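Local coordinates for structural protein VP1 (Trichodysplasia spinulosa-associated polyomavirus, PDB 4U62) that forms the pentameric building blocks of the viral capsid and binds sialic acid, probably as part of the virus's host-cell receptor, at residues I25-N30 and A71-P76; Y43-K48 and D259-G264; G63-Y68 and A185-C190. All blocks are in the same frame, centred on the assembly; numbering follows the deposited sequence.

Interaction 1. Residues I25-N30 and A71-P76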
loop_
_atom_site.group_PDB
_atom_site.type_symbol
_atom_site.label_atom_id
_atom_site.label_comp_id
_atom_site.label_asym_id
_atom_site.label_seq_id
_atom_site.Cartn_x
_atom_site.Cartn_y
_atom_site.Cartn_z
ATOM N N ILE A 25 8.026 26.983 18.140
ATOM C CA ILE A 25 6.826 27.679 17.690
ATOM C C ILE A 25 5.746 26.628 17.520
ATOM O O ILE A 25 5.960 25.636 16.843
ATOM C CB ILE A 25 7.061 28.413 16.352
ATOM C CG1 ILE A 25 8.055 29.579 16.563
ATOM C CG2 ILE A 25 5.754 28.912 15.738
ATOM C CD1 ILE A 25 7.519 30.773 17.319
ATOM N N GLU A 26 4.598 26.847 18.160
ATOM C CA GLU A 26 3.420 26.015 18.009
ATOM C C GLU A 26 2.313 26.841 17.381
ATOM O O GLU A 26 2.069 27.989 17.816
ATOM C CB GLU A 26 2.913 25.585 19.358
ATOM C CG GLU A 26 3.366 24.267 19.896
ATOM C CD GLU A 26 2.443 23.851 21.040
ATOM O OE1 GLU A 26 2.061 22.671 21.123
ATOM O OE2 GLU A 26 2.028 24.733 21.822
ATOM N N LEU A 27 1.612 26.266 16.412
ATOM C CA LEU A 27 0.445 26.929 15.831
ATOM C C LEU A 27 -0.482 25.923 15.176
ATOM O O LEU A 27 -0.113 24.777 14.998
ATOM C CB LEU A 27 0.855 27.941 14.783
ATOM C CG LEU A 27 1.471 27.391 13.493
ATOM C CD1 LEU A 27 1.065 28.227 12.286
ATOM C CD2 LEU A 27 2.979 27.321 13.585
ATOM N N TYR A 28 -1.684 26.365 14.838
ATOM C CA TYR A 28 -2.547 25.620 13.939
ATOM C C TYR A 28 -3.013 26.558 12.829
ATOM O O TYR A 28 -2.982 27.802 12.977
ATOM C CB TYR A 28 -3.740 25.007 14.684
ATOM C CG TYR A 28 -4.636 26.015 15.295
ATOM C CD1 TYR A 28 -4.407 26.466 16.592
ATOM C CD2 TYR A 28 -5.717 26.536 14.597
ATOM C CE1 TYR A 28 -5.224 27.431 17.160
ATOM C CE2 TYR A 28 -6.529 27.496 15.163
ATOM C CZ TYR A 28 -6.270 27.931 16.430
ATOM O OH TYR A 28 -7.082 28.890 16.983
ATOM N N LEU A 29 -3.347 25.959 11.694
ATOM C CA LEU A 29 -3.981 26.658 10.588
ATOM C C LEU A 29 -5.310 26.000 10.306
ATOM O O LEU A 29 -5.392 24.778 10.124
ATOM C CB LEU A 29 -3.110 26.633 9.343
ATOM C CG LEU A 29 -1.810 27.437 9.384
ATOM C CD1 LEU A 29 -0.991 27.175 8.119
ATOM C CD2 LEU A 29 -2.105 28.905 9.577
ATOM N N ASN A 30 -6.376 26.799 10.319
ATOM C CA ASN A 30 -7.657 26.291 9.896
ATOM C C ASN A 30 -7.740 26.231 8.375
ATOM O O ASN A 30 -7.072 26.982 7.654
ATOM C CB ASN A 30 -8.824 27.102 10.473
ATOM C CG ASN A 30 -9.251 26.618 11.833
ATOM O OD1 ASN A 30 -9.506 25.431 12.045
ATOM N ND2 ASN A 30 -9.337 27.536 12.785
ATOM N N ALA A 71 0.512 31.223 7.121
ATOM C CA ALA A 71 0.809 32.251 8.136
ATOM C C ALA A 71 2.290 32.610 8.146
ATOM O O ALA A 71 3.139 31.770 7.855
ATOM C CB ALA A 71 0.405 31.773 9.514
ATOM N N ARG A 72 2.581 33.862 8.469
ATOM C CA ARG A 72 3.922 34.330 8.807
ATOM C C ARG A 72 3.926 34.502 10.305
ATOM O O ARG A 72 3.102 35.282 10.867
ATOM C CB ARG A 72 4.241 35.677 8.134
ATOM C CG ARG A 72 5.637 36.202 8.447
ATOM C CD ARG A 72 5.825 37.648 8.010
ATOM N NE ARG A 72 7.199 38.105 8.248
ATOM C CZ ARG A 72 7.693 38.499 9.419
ATOM N NH1 ARG A 72 6.952 38.505 10.523
ATOM N NH2 ARG A 72 8.969 38.897 9.480
ATOM N N ILE A 73 4.828 33.797 10.966
ATOM C CA ILE A 73 4.973 33.857 12.418
ATOM C C ILE A 73 6.165 34.726 12.751
ATOM O O ILE A 73 7.247 34.547 12.213
ATOM C CB ILE A 73 5.183 32.469 13.032
ATOM C CG1 ILE A 73 4.019 31.529 12.679
ATOM C CG2 ILE A 73 5.315 32.577 14.545
ATOM C CD1 ILE A 73 4.471 30.281 11.987
ATOM N N ASN A 74 5.954 35.686 13.632
ATOM C CA ASN A 74 7.016 36.546 14.119
ATOM C C ASN A 74 7.824 35.812 15.160
ATOM O O ASN A 74 7.288 35.384 16.180
ATOM C CB ASN A 74 6.404 37.785 14.791
ATOM C CG ASN A 74 5.583 38.649 13.838
ATOM O OD1 ASN A 74 6.066 39.095 12.808
ATOM N ND2 ASN A 74 4.331 38.933 14.222
ATOM N N LEU A 75 9.115 35.638 14.920
ATOM C CA LEU A 75 9.970 34.932 15.864
ATOM C C LEU A 75 10.567 35.860 16.905
ATOM O O LEU A 75 10.476 37.087 16.786
ATOM C CB LEU A 75 11.086 34.221 15.085
ATOM C CG LEU A 75 10.572 33.199 14.080
ATOM C CD1 LEU A 75 11.724 32.770 13.179
ATOM C CD2 LEU A 75 9.942 32.002 14.775
ATOM N N PRO A 76 11.170 35.293 17.972
ATOM C CA PRO A 76 11.793 36.185 18.937
ATOM C C PRO A 76 12.846 37.063 18.295
ATOM O O PRO A 76 13.581 36.610 17.420
ATOM C CB PRO A 76 12.449 35.236 19.949
ATOM C CG PRO A 76 11.706 33.972 19.832
ATOM C CD PRO A 76 11.251 33.886 18.391
#

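Interaction 2. Residues Y43-K48 and D259-G264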
loop_
_atom_site.group_PDB
_atom_site.type_symbol
_atom_site.label_atom_id
_atom_site.label_comp_id
_atom_site.label_asym_id
_atom_site.label_seq_id
_atom_site.Cartn_x
_atom_site.Cartn_y
_atom_site.Cartn_z
ATOM N N TYR A 43 -18.716 26.445 7.781
ATOM C CA TYR A 43 -17.282 26.711 7.966
ATOM C C TYR A 43 -16.498 25.409 7.834
ATOM O O TYR A 43 -16.913 24.365 8.340
ATOM C CB TYR A 43 -17.008 27.267 9.347
ATOM C CG TYR A 43 -15.565 27.669 9.625
ATOM C CD1 TYR A 43 -14.877 28.490 8.751
ATOM C CD2 TYR A 43 -14.896 27.265 10.796
ATOM C CE1 TYR A 43 -13.587 28.904 9.005
ATOM C CE2 TYR A 43 -13.583 27.678 11.052
ATOM C CZ TYR A 43 -12.946 28.506 10.152
ATOM O OH TYR A 43 -11.647 28.963 10.364
ATOM N N GLY A 44 -15.378 25.482 7.133
ATOM C CA GLY A 44 -14.532 24.303 6.922
ATOM C C GLY A 44 -14.953 23.422 5.771
ATOM O O GLY A 44 -14.410 22.307 5.609
ATOM N N TYR A 45 -15.914 23.897 4.986
ATOM C CA TYR A 45 -16.384 23.277 3.763
ATOM C C TYR A 45 -16.387 24.331 2.671
ATOM O O TYR A 45 -16.368 25.541 2.948
ATOM C CB TYR A 45 -17.826 22.744 3.870
ATOM C CG TYR A 45 -18.105 21.639 4.855
ATOM C CD1 TYR A 45 -18.232 21.891 6.211
ATOM C CD2 TYR A 45 -18.259 20.327 4.421
ATOM C CE1 TYR A 45 -18.510 20.866 7.120
ATOM C CE2 TYR A 45 -18.553 19.306 5.313
ATOM C CZ TYR A 45 -18.686 19.575 6.661
ATOM O OH TYR A 45 -18.985 18.529 7.524
ATOM N N SER A 46 -16.395 23.872 1.425
ATOM C CA SER A 46 -16.685 24.769 0.314
ATOM C C SER A 46 -18.185 24.992 0.177
ATOM O O SER A 46 -19.024 24.254 0.728
ATOM C CB SER A 46 -16.120 24.210 -0.996
ATOM O OG SER A 46 -16.883 23.114 -1.484
ATOM N N GLU A 47 -18.528 25.999 -0.609
ATOM C CA GLU A 47 -19.855 26.114 -1.159
ATOM C C GLU A 47 -20.080 24.957 -2.136
ATOM O O GLU A 47 -19.119 24.273 -2.536
ATOM C CB GLU A 47 -20.029 27.461 -1.877
ATOM C CG GLU A 47 -19.828 28.699 -1.001
ATOM C CD GLU A 47 -20.830 28.837 0.141
ATOM O OE1 GLU A 47 -21.948 28.329 0.019
ATOM O OE2 GLU A 47 -20.483 29.462 1.168
ATOM N N LYS A 48 -21.320 24.726 -2.525
ATOM C CA LYS A 48 -21.613 23.587 -3.393
ATOM C C LYS A 48 -20.878 23.713 -4.739
ATOM O O LYS A 48 -20.787 24.788 -5.343
ATOM C CB LYS A 48 -23.125 23.364 -3.562
ATOM C CG LYS A 48 -23.835 24.202 -4.590
ATOM C CD LYS A 48 -25.348 23.944 -4.583
ATOM C CE LYS A 48 -25.916 23.886 -3.164
ATOM N NZ LYS A 48 -27.384 24.155 -3.096
ATOM N N ASP A 259 -25.857 17.243 -4.214
ATOM C CA ASP A 259 -24.995 18.431 -4.174
ATOM C C ASP A 259 -23.762 18.086 -3.332
ATOM O O ASP A 259 -23.897 17.421 -2.301
ATOM C CB ASP A 259 -25.698 19.630 -3.518
ATOM C CG ASP A 259 -27.038 19.987 -4.161
ATOM O OD1 ASP A 259 -27.051 20.449 -5.321
ATOM O OD2 ASP A 259 -28.089 19.852 -3.493
ATOM N N MET A 260 -22.574 18.526 -3.748
ATOM C CA MET A 260 -21.347 18.164 -3.038
ATOM C C MET A 260 -20.499 19.373 -2.632
ATOM O O MET A 260 -20.457 20.400 -3.340
ATOM C CB MET A 260 -20.524 17.201 -3.891
ATOM C CG MET A 260 -21.222 15.837 -4.058
ATOM S SD MET A 260 -20.498 14.693 -5.245
ATOM C CE MET A 260 -18.943 14.282 -4.441
ATOM N N GLN A 261 -19.790 19.234 -1.513
ATOM C CA GLN A 261 -18.933 20.284 -0.975
ATOM C C GLN A 261 -17.618 19.673 -0.524
ATOM O O GLN A 261 -17.624 18.632 0.111
ATOM C CB GLN A 261 -19.553 20.880 0.281
ATOM C CG GLN A 261 -20.824 21.682 0.060
ATOM C CD GLN A 261 -21.525 21.929 1.384
ATOM O OE1 GLN A 261 -22.286 21.080 1.854
ATOM N NE2 GLN A 261 -21.245 23.064 2.009
ATOM N N TYR A 262 -16.509 20.345 -0.798
ATOM C CA TYR A 262 -15.238 19.973 -0.218
ATOM C C TYR A 262 -15.296 20.051 1.295
ATOM O O TYR A 262 -15.917 20.968 1.844
ATOM C CB TYR A 262 -14.116 20.931 -0.651
ATOM C CG TYR A 262 -13.611 20.790 -2.061
ATOM C CD1 TYR A 262 -12.603 19.892 -2.360
ATOM C CD2 TYR A 262 -14.088 21.590 -3.082
ATOM C CE1 TYR A 262 -12.114 19.779 -3.638
ATOM C CE2 TYR A 262 -13.579 21.488 -4.374
ATOM C CZ TYR A 262 -12.584 20.584 -4.643
ATOM O OH TYR A 262 -12.053 20.475 -5.925
ATOM N N ARG A 263 -14.615 19.119 1.961
ATOM C CA ARG A 263 -14.396 19.205 3.382
ATOM C C ARG A 263 -12.888 19.210 3.641
ATOM O O ARG A 263 -12.154 18.363 3.098
ATOM C CB ARG A 263 -15.039 18.018 4.084
ATOM C CG ARG A 263 -14.763 17.882 5.579
ATOM C CD ARG A 263 -15.045 19.149 6.348
ATOM N NE ARG A 263 -15.136 18.915 7.771
ATOM C CZ ARG A 263 -15.155 19.879 8.690
ATOM N NH1 ARG A 263 -15.038 21.152 8.322
ATOM N NH2 ARG A 263 -15.294 19.572 9.977
ATOM N N GLY A 264 -12.432 20.143 4.471
ATOM C CA GLY A 264 -11.039 20.189 4.927
ATOM C C GLY A 264 -10.907 20.152 6.446
ATOM O O GLY A 264 -11.881 20.352 7.186
HETATM O O HOH W 1 -17.326 16.337 7.841
#

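Interaction 3. Residues G63-Y68 and A185-C190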
loop_
_atom_site.group_PDB
_atom_site.type_symbol
_atom_site.label_atom_id
_atom_site.label_comp_id
_atom_site.label_asym_id
_atom_site.label_seq_id
_atom_site.Cartn_x
_atom_site.Cartn_y
_atom_site.Cartn_z
ATOM N N GLY A 63 -16.564 30.960 -3.460
ATOM C CA GLY A 63 -16.544 30.066 -2.317
ATOM C C GLY A 63 -16.543 28.587 -2.627
ATOM O O GLY A 63 -16.518 27.787 -1.704
ATOM N N GLU A 64 -16.531 28.194 -3.903
ATOM C CA GLU A 64 -16.461 26.764 -4.195
ATOM C C GLU A 64 -15.022 26.220 -4.405
ATOM O O GLU A 64 -14.875 25.051 -4.692
ATOM C CB GLU A 64 -17.374 26.359 -5.371
ATOM C CG GLU A 64 -16.902 26.699 -6.774
ATOM C CD GLU A 64 -17.763 26.045 -7.836
ATOM O OE1 GLU A 64 -18.637 26.727 -8.450
ATOM O OE2 GLU A 64 -17.602 24.825 -8.049
ATOM N N ILE A 65 -14.015 27.074 -4.240
ATOM C CA ILE A 65 -12.605 26.810 -4.631
ATOM C C ILE A 65 -11.709 26.733 -3.393
ATOM O O ILE A 65 -11.539 27.742 -2.724
ATOM C CB ILE A 65 -12.136 28.009 -5.546
ATOM C CG1 ILE A 65 -12.965 28.032 -6.837
ATOM C CG2 ILE A 65 -10.660 27.968 -5.867
ATOM C CD1 ILE A 65 -12.920 26.716 -7.589
ATOM N N PRO A 66 -11.134 25.553 -3.082
ATOM C CA PRO A 66 -10.159 25.540 -1.976
ATOM C C PRO A 66 -8.929 26.383 -2.260
ATOM O O PRO A 66 -8.441 26.420 -3.397
ATOM C CB PRO A 66 -9.764 24.069 -1.869
ATOM C CG PRO A 66 -10.967 23.358 -2.389
ATOM C CD PRO A 66 -11.436 24.184 -3.539
ATOM N N THR A 67 -8.381 26.975 -1.216
ATOM C CA THR A 67 -7.157 27.772 -1.315
ATOM C C THR A 67 -6.150 27.294 -0.266
ATOM O O THR A 67 -6.501 26.558 0.652
ATOM C CB THR A 67 -7.442 29.272 -1.073
ATOM O OG1 THR A 67 -8.177 29.422 0.141
ATOM C CG2 THR A 67 -8.242 29.875 -2.227
ATOM N N TYR A 68 -4.901 27.729 -0.385
ATOM C CA TYR A 68 -3.900 27.424 0.624
ATOM C C TYR A 68 -4.109 28.194 1.911
ATOM O O TYR A 68 -4.509 29.378 1.912
ATOM C CB TYR A 68 -2.488 27.732 0.103
ATOM C CG TYR A 68 -2.080 26.824 -1.038
ATOM C CD1 TYR A 68 -1.670 25.542 -0.779
ATOM C CD2 TYR A 68 -2.108 27.255 -2.351
ATOM C CE1 TYR A 68 -1.283 24.682 -1.810
ATOM C CE2 TYR A 68 -1.729 26.406 -3.399
ATOM C CZ TYR A 68 -1.351 25.115 -3.129
ATOM O OH TYR A 68 -0.966 24.244 -4.140
ATOM N N ALA A 185 -6.612 32.647 -0.278
ATOM C CA ALA A 185 -6.691 33.477 -1.478
ATOM C C ALA A 185 -6.069 32.902 -2.743
ATOM O O ALA A 185 -6.390 33.356 -3.830
ATOM C CB ALA A 185 -6.045 34.834 -1.214
ATOM N N PHE A 186 -5.124 31.976 -2.595
ATOM C CA PHE A 186 -4.420 31.400 -3.737
ATOM C C PHE A 186 -5.053 30.041 -3.993
ATOM O O PHE A 186 -4.880 29.132 -3.178
ATOM C CB PHE A 186 -2.910 31.240 -3.430
ATOM C CG PHE A 186 -2.128 32.538 -3.500
ATOM C CD1 PHE A 186 -2.165 33.453 -2.455
ATOM C CD2 PHE A 186 -1.389 32.851 -4.628
ATOM C CE1 PHE A 186 -1.447 34.653 -2.532
ATOM C CE2 PHE A 186 -0.666 34.026 -4.702
ATOM C CZ PHE A 186 -0.697 34.927 -3.663
ATOM N N PRO A 187 -5.770 29.879 -5.113
ATOM C CA PRO A 187 -6.385 28.570 -5.345
ATOM C C PRO A 187 -5.400 27.420 -5.539
ATOM O O PRO A 187 -4.418 27.538 -6.264
ATOM C CB PRO A 187 -7.200 28.783 -6.623
ATOM C CG PRO A 187 -7.453 30.266 -6.673
ATOM C CD PRO A 187 -6.195 30.874 -6.115
ATOM N N VAL A 188 -5.712 26.289 -4.928
ATOM C CA VAL A 188 -4.920 25.078 -5.098
ATOM C C VAL A 188 -4.931 24.618 -6.549
ATOM O O VAL A 188 -3.910 24.121 -7.068
ATOM C CB VAL A 188 -5.443 23.992 -4.108
ATOM C CG1 VAL A 188 -4.801 22.653 -4.304
ATOM C CG2 VAL A 188 -5.243 24.516 -2.685
ATOM N N GLU A 189 -6.063 24.821 -7.228
ATOM C CA GLU A 189 -6.235 24.253 -8.574
ATOM C C GLU A 189 -5.321 24.868 -9.614
ATOM O O GLU A 189 -5.193 24.326 -10.713
ATOM C CB GLU A 189 -7.673 24.410 -9.056
ATOM C CG GLU A 189 -8.089 25.846 -9.326
ATOM C CD GLU A 189 -9.491 25.936 -9.899
ATOM O OE1 GLU A 189 -10.382 25.259 -9.324
ATOM O OE2 GLU A 189 -9.691 26.677 -10.894
ATOM N N CYS A 190 -4.768 26.047 -9.328
ATOM C CA CYS A 190 -3.908 26.730 -10.309
ATOM C C CYS A 190 -2.531 27.165 -9.829
ATOM O O CYS A 190 -1.738 27.656 -10.643
ATOM C CB CYS A 190 -4.617 27.908 -10.975
ATOM S SG CYS A 190 -5.089 29.241 -9.833
HETATM O O HOH W 2 -8.629 25.323 -5.889
HETATM O O HOH W 3 -3.999 31.252 -0.012
#

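Interaction 1. Residues I25-N30 and A71-P76
I25 and I73 touch across the two layers of the VP1 jelly-roll beta sandwich, while their backbone polar groups are hydrogen-bonded within separate layers, I25 with I271 and I73 with L242. What joins strand 25-29 to strand 71-74 is therefore apolar side chains alone. The strands run roughly antiparallel, at 150° with axes 9.6 Å apart at closest approach, a spacing that belongs to facing sheets rather than to neighbours in one sheet. Alternation sends I25, L27 and L29 inward from one strand to meet A71 and I73 from the other. The intervening E26 turns outward, where OE1 bonds to the hydroxyl of Y268. I73 occupies the middle with both branches in use: its CG2 lies 3.9 Å from I25 CG2, the two isoleucines running alongside in opposite senses, and its CD1 rests 3.7 Å from L27 CD2. L27 holds CG between its backbone N and carbonyl carbon (chi1 68°), which lets both methyls lie against that one CD1. At one end the pairing of a large residue with a small one suits the spacing, L29 CD2 reaching A71 CB at 3.8 Å; F269 and C246 pack beside this leucine. At the other end L75, already past the strand, swings its side chain back across I25 at about a right angle, with L75 CD2 3.6 Å from I25 CG1.

Interaction 2. Residues Y43-K48 and D259-G264
R263 and Y45 face each other as a non-hydrogen-bonded pair in a single antiparallel bridge, which lays the loop between strands 12-29 and 69-74 along the start of strand 260-279 in the jelly roll. R263 begins at the ring's rim, its CB 3.9 Å from Y45 CE2, and CG runs on past the same carbon at 4.1 Å. A bend at chi2 (51°) then carries the chain over the ring: CD stands 3.7 Å from the Y45 centroid in a CH-pi contact, close to the ring normal, and also lies near G44 O. NE donates weakly to a water, which in turn donates to Y45 OH. Beyond it the guanidinium stacks almost parallel to the ring, off-centre, a cation-pi contact of 4.4 Å from CZ to the centroid. At the tip NH1 donates to G44 O at 3.0 Å, from above the carbonyl plane rather than on a lone pair (C=O...N angle 98°), with the oxygen in the guanidinium plane. NH2 bonds to Q170 O of the second subunit, where Y45 OH also finds G147 O. G264 N bonds to G44 O nearly straight, from the face opposite to NH1, one carbonyl serving two donors. Glycine suits position 44: at this positive phi (84°) a CB would collide with the Y43 carbonyl oxygen, and R263 NH1 already fills that side.

S46 N keeps the backbone bond to Y262 O, while S46 OG replaces a backbone carbonyl, accepting from Y262 N at 2.9 Å and itself donating to E47 O. Q261 NE2 bonds to S46 O at 2.8 Å, almost on the line of the carbonyl bond.

Interaction 3. Residues G63-Y68 and A185-C190
V188 is the chief bump here: its CG2 methyl sits over the centre of the Y68 ring, 3.9 Å from the centroid, in a CH-pi contact. It fits between that ring and the P66-T67 backbone, with V188 CG2 3.8 Å from both P66 O and T67 C. Y68 OH, bonded to W191 O, fixes the far end of the ring. A second bump is I65, whose CG2 sits against CB (3.6 Å) and CG of P187, while its CD1 reaches across to the carboxylate of E189, whose OE2 is hydrogen-bonded to the hydroxyl of Y153. T67 lays CG2 against the F186 carbonyl beside the T67-P187 bridge. V188 N donates to P66 O and Y68 N to F186 O, both at 3.1 Å. Proline is well suited to the non-hydrogen-bonded position of this antiparallel pair, which asks for no N-H. Two waters link P66 O to E189 N and Y68 O to F186 N. The third subunit meets both segments: its H109 bonds to E189 OE1 and packs on I65, and its S103 bonds to V188 O. A single antiparallel bridge thus joins two loops of the VP1 jelly roll at a subunit interface.

Overall arrangement
From the N terminus, strand 12-29 leads into a long loop that ends at strand 69-74, and interaction 1 closes it by setting these strands face to face in opposite layers of the sandwich. That loop supplies segments 43-48 and 63-68, so interactions 2 and 3 both start within interaction 1 and cross it. Interaction 3 reaches forward to the loop before strand 191-193; interaction 2 reaches farther, to strand 260-279, and its span encloses interaction 3. Interactions 2 and 3 also touch through Y262 and P66 and a probable bond from E47 N to G63 O. Interaction 1 meets interaction 2 where N30 packs on Y43. Interactions 1 and 2 both touch the second subunit, and interactions 2 and 3 the third.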